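Local coordinates for protein spermidine synthase (Corynebacterium glutamicum ATCC 13032, PDB 3GJY) that probably makes spermidine by transferring an aminopropyl group to putrescine, at residues 31-39 with 47-57. Numbering follows the deposited sequence.
Sequences YSVIELEAD and LISINGVPSSH
Glu35 and Ser49 face each other as a hydrogen-bonded antiparallel pair, each backbone N donating a hydrogen bond to the other's O, and Glu37 with Leu47 repeats the pattern, its Leu47 N to Glu37 O bond nearly straight at 175°. At the far end Asn51 N still reaches Val33 O at 2.8 Å, but the return bond runs from Val33 N to the side-chain OD1 of Asn51, 3.0 Å away. Asn51 and Gly52 are the central residues of a type I' turn leading into strand 53-59. The two segments thus supply the middle strands of a four-stranded antiparallel meander, consistent with the N-terminal β-domain of spermidine synthases, and reach its edge strand, 53-59, through a histidine–carboxylate hydrogen bond. There Asp39 meets the His57 ring edge-on, the carboxylate 11° from coplanar; NE2 of His57 binds OD2 of Asp39 at 2.7 Å through the syn lone pair, with a weak second bond to OD1. CG of His57 lies opposite the backbone N (chi1 -178°), carrying the imidazole out to Asp39. Apolar contact occupies one face, where Leu36 CD2 rests 3.8 Å from Ile48 CG1 and helix 123-132 packs on Ile34 and Ile50. On the other face, a water links Glu35 O, Glu37 OE1 and Ser49 OG.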
loop_
_atom_site.group_PDB
_atom_site.type_symbol
_atom_site.label_atom_id
_atom_site.label_comp_id
_atom_site.label_asym_id
_atom_site.label_seq_id
_atom_site.Cartn_x
_atom_site.Cartn_y
_atom_site.Cartn_z
ATOM N N TYR A 31 10.745 2.127 17.024
ATOM C CA TYR A 31 9.710 3.176 16.974
ATOM C C TYR A 31 8.355 2.689 17.486
ATOM O O TYR A 31 7.414 3.480 17.591
ATOM C CB TYR A 31 9.499 3.685 15.553
ATOM C CG TYR A 31 10.596 4.581 15.046
ATOM C CD1 TYR A 31 10.510 5.970 15.194
ATOM C CD2 TYR A 31 11.723 4.046 14.408
ATOM C CE1 TYR A 31 11.514 6.801 14.711
ATOM C CE2 TYR A 31 12.730 4.853 13.935
ATOM C CZ TYR A 31 12.611 6.241 14.095
ATOM O OH TYR A 31 13.580 7.061 13.615
ATOM N N SER A 32 8.233 1.409 17.822
ATOM C CA SER A 32 6.929 0.862 18.202
ATOM C C SER A 32 7.074 -0.339 19.084
ATOM O O SER A 32 8.102 -1.024 19.032
ATOM C CB SER A 32 6.145 0.411 16.973
ATOM O OG SER A 32 6.683 -0.795 16.468
ATOM N N VAL A 33 6.044 -0.612 19.885
ATOM C CA VAL A 33 5.971 -1.914 20.562
ATOM C C VAL A 33 5.295 -2.897 19.622
ATOM O O VAL A 33 4.246 -2.601 19.028
ATOM C CB VAL A 33 5.288 -1.881 21.950
ATOM C CG1 VAL A 33 5.984 -0.874 22.858
ATOM C CG2 VAL A 33 3.792 -1.587 21.868
ATOM N N ILE A 34 5.910 -4.056 19.461
ATOM C CA ILE A 34 5.440 -5.058 18.498
ATOM C C ILE A 34 4.901 -6.270 19.265
ATOM O O ILE A 34 5.640 -6.849 20.063
ATOM C CB ILE A 34 6.608 -5.511 17.593
ATOM C CG1 ILE A 34 7.241 -4.309 16.878
ATOM C CG2 ILE A 34 6.120 -6.543 16.574
ATOM C CD1 ILE A 34 8.702 -4.532 16.491
ATOM N N GLU A 35 3.653 -6.654 19.006
ATOM C CA GLU A 35 3.075 -7.823 19.676
ATOM C C GLU A 35 2.774 -8.914 18.672
ATOM O O GLU A 35 2.181 -8.667 17.628
ATOM C CB GLU A 35 1.814 -7.466 20.461
ATOM C CG GLU A 35 1.291 -8.607 21.310
ATOM C CD GLU A 35 1.951 -8.649 22.650
ATOM O OE1 GLU A 35 2.597 -7.634 22.997
ATOM O OE2 GLU A 35 1.809 -9.676 23.352
ATOM N N LEU A 36 3.227 -10.132 18.995
ATOM C CA LEU A 36 2.964 -11.290 18.146
ATOM C C LEU A 36 2.027 -12.214 18.886
ATOM O O LEU A 36 2.324 -12.618 20.013
ATOM C CB LEU A 36 4.274 -12.017 17.825
ATOM C CG LEU A 36 5.420 -11.148 17.265
ATOM C CD1 LEU A 36 6.613 -12.016 16.945
ATOM C CD2 LEU A 36 5.011 -10.301 16.023
ATOM N N GLU A 37 0.899 -12.550 18.245
ATOM C CA GLU A 37 -0.092 -13.450 18.853
ATOM C C GLU A 37 -0.395 -14.618 17.902
ATOM O O GLU A 37 -0.684 -14.411 16.720
ATOM C CB GLU A 37 -1.374 -12.670 19.159
ATOM C CG GLU A 37 -1.258 -11.620 20.227
ATOM C CD GLU A 37 -2.511 -10.769 20.313
ATOM O OE1 GLU A 37 -2.609 -9.781 19.574
ATOM O OE2 GLU A 37 -3.419 -11.089 21.131
ATOM N N ALA A 38 -0.348 -15.838 18.422
ATOM C CA ALA A 38 -0.653 -17.032 17.628
ATOM C C ALA A 38 -2.156 -17.180 17.524
ATOM O O ALA A 38 -2.868 -17.045 18.526
ATOM C CB ALA A 38 -0.058 -18.276 18.307
ATOM N N ASP A 39 -2.656 -17.444 16.325
ATOM C CA ASP A 39 -4.077 -17.766 16.148
ATOM C C ASP A 39 -4.457 -19.021 16.933
ATOM O O ASP A 39 -3.789 -20.048 16.829
ATOM C CB ASP A 39 -4.387 -18.080 14.681
ATOM C CG ASP A 39 -4.330 -16.878 13.752
ATOM O OD1 ASP A 39 -4.179 -15.707 14.157
ATOM O OD2 ASP A 39 -4.442 -17.162 12.552
ATOM N N LEU A 47 -0.803 -13.048 14.235
ATOM C CA LEU A 47 -1.216 -11.652 14.176
ATOM C C LEU A 47 -0.072 -10.786 14.679
ATOM O O LEU A 47 0.496 -11.081 15.741
ATOM C CB LEU A 47 -2.482 -11.403 15.028
ATOM C CG LEU A 47 -3.048 -9.976 14.918
ATOM C CD1 LEU A 47 -3.623 -9.593 13.536
ATOM C CD2 LEU A 47 -4.106 -9.688 15.999
ATOM N N ILE A 48 0.277 -9.754 13.901
ATOM C CA ILE A 48 1.341 -8.829 14.259
ATOM C C ILE A 48 0.678 -7.486 14.502
ATOM O O ILE A 48 -0.002 -6.978 13.608
ATOM C CB ILE A 48 2.376 -8.702 13.118
ATOM C CG1 ILE A 48 3.023 -10.074 12.849
ATOM C CG2 ILE A 48 3.451 -7.641 13.465
ATOM C CD1 ILE A 48 2.986 -10.559 11.467
ATOM N N SER A 49 0.850 -6.943 15.720
ATOM C CA SER A 49 0.322 -5.621 16.091
ATOM C C SER A 49 1.463 -4.674 16.376
ATOM O O SER A 49 2.545 -5.089 16.817
ATOM C CB SER A 49 -0.566 -5.678 17.335
ATOM O OG SER A 49 -1.652 -6.544 17.072
ATOM N N ILE A 50 1.214 -3.410 16.088
ATOM C CA ILE A 50 2.217 -2.351 16.227
ATOM C C ILE A 50 1.561 -1.222 17.016
ATOM O O ILE A 50 0.509 -0.680 16.611
ATOM C CB ILE A 50 2.669 -1.883 14.821
ATOM C CG1 ILE A 50 3.320 -3.038 14.044
ATOM C CG2 ILE A 50 3.686 -0.805 14.946
ATOM C CD1 ILE A 50 3.588 -2.771 12.577
ATOM N N ASN A 51 2.150 -0.889 18.161
ATOM C CA ASN A 51 1.553 0.087 19.068
ATOM C C ASN A 51 0.085 -0.222 19.374
ATOM O O ASN A 51 -0.750 0.695 19.449
ATOM C CB ASN A 51 1.735 1.514 18.523
ATOM C CG ASN A 51 3.172 1.857 18.365
ATOM O OD1 ASN A 51 3.991 1.479 19.208
ATOM N ND2 ASN A 51 3.508 2.491 17.256
ATOM N N GLY A 52 -0.216 -1.511 19.541
ATOM C CA GLY A 52 -1.561 -1.934 19.902
ATOM C C GLY A 52 -2.547 -2.022 18.759
ATOM O O GLY A 52 -3.712 -2.370 18.996
ATOM N N VAL A 53 -2.118 -1.707 17.535
ATOM C CA VAL A 53 -3.008 -1.759 16.363
ATOM C C VAL A 53 -2.649 -3.012 15.567
ATOM O O VAL A 53 -1.504 -3.168 15.119
ATOM C CB VAL A 53 -2.782 -0.520 15.438
ATOM C CG1 VAL A 53 -3.730 -0.529 14.220
ATOM C CG2 VAL A 53 -2.988 0.774 16.234
ATOM N N PRO A 54 -3.622 -3.908 15.354
ATOM C CA PRO A 54 -3.372 -5.035 14.434
ATOM C C PRO A 54 -2.819 -4.514 13.104
ATOM O O PRO A 54 -3.370 -3.563 12.536
ATOM C CB PRO A 54 -4.767 -5.628 14.225
ATOM C CG PRO A 54 -5.556 -5.201 15.468
ATOM C CD PRO A 54 -5.006 -3.856 15.864
ATOM N N SER A 55 -1.715 -5.094 12.627
ATOM C CA SER A 55 -1.049 -4.517 11.465
ATOM C C SER A 55 -0.786 -5.495 10.334
ATOM O O SER A 55 -0.750 -5.095 9.193
ATOM C CB SER A 55 0.222 -3.798 11.874
ATOM O OG SER A 55 -0.162 -2.646 12.605
ATOM N N SER A 56 -0.532 -6.748 10.649
ATOM C CA SER A 56 -0.519 -7.764 9.602
ATOM C C SER A 56 -0.961 -9.121 10.158
ATOM O O SER A 56 -1.022 -9.311 11.381
ATOM C CB SER A 56 0.856 -7.889 8.934
ATOM O OG SER A 56 0.696 -8.695 7.786
ATOM N N HIS A 57 -1.305 -10.042 9.262
ATOM C CA HIS A 57 -1.603 -11.407 9.640
ATOM C C HIS A 57 -1.014 -12.319 8.599
ATOM O O HIS A 57 -1.150 -12.035 7.404
ATOM C CB HIS A 57 -3.114 -11.619 9.783
ATOM C CG HIS A 57 -3.451 -13.000 10.207
ATOM N ND1 HIS A 57 -3.508 -14.048 9.311
ATOM C CD2 HIS A 57 -3.670 -13.532 11.432
ATOM C CE1 HIS A 57 -3.741 -15.166 9.972
ATOM N NE2 HIS A 57 -3.868 -14.874 11.250
HETATM O O HOH W 1 1.521 -3.729 19.598
HETATM O O HOH W 2 -0.831 -9.048 17.723
#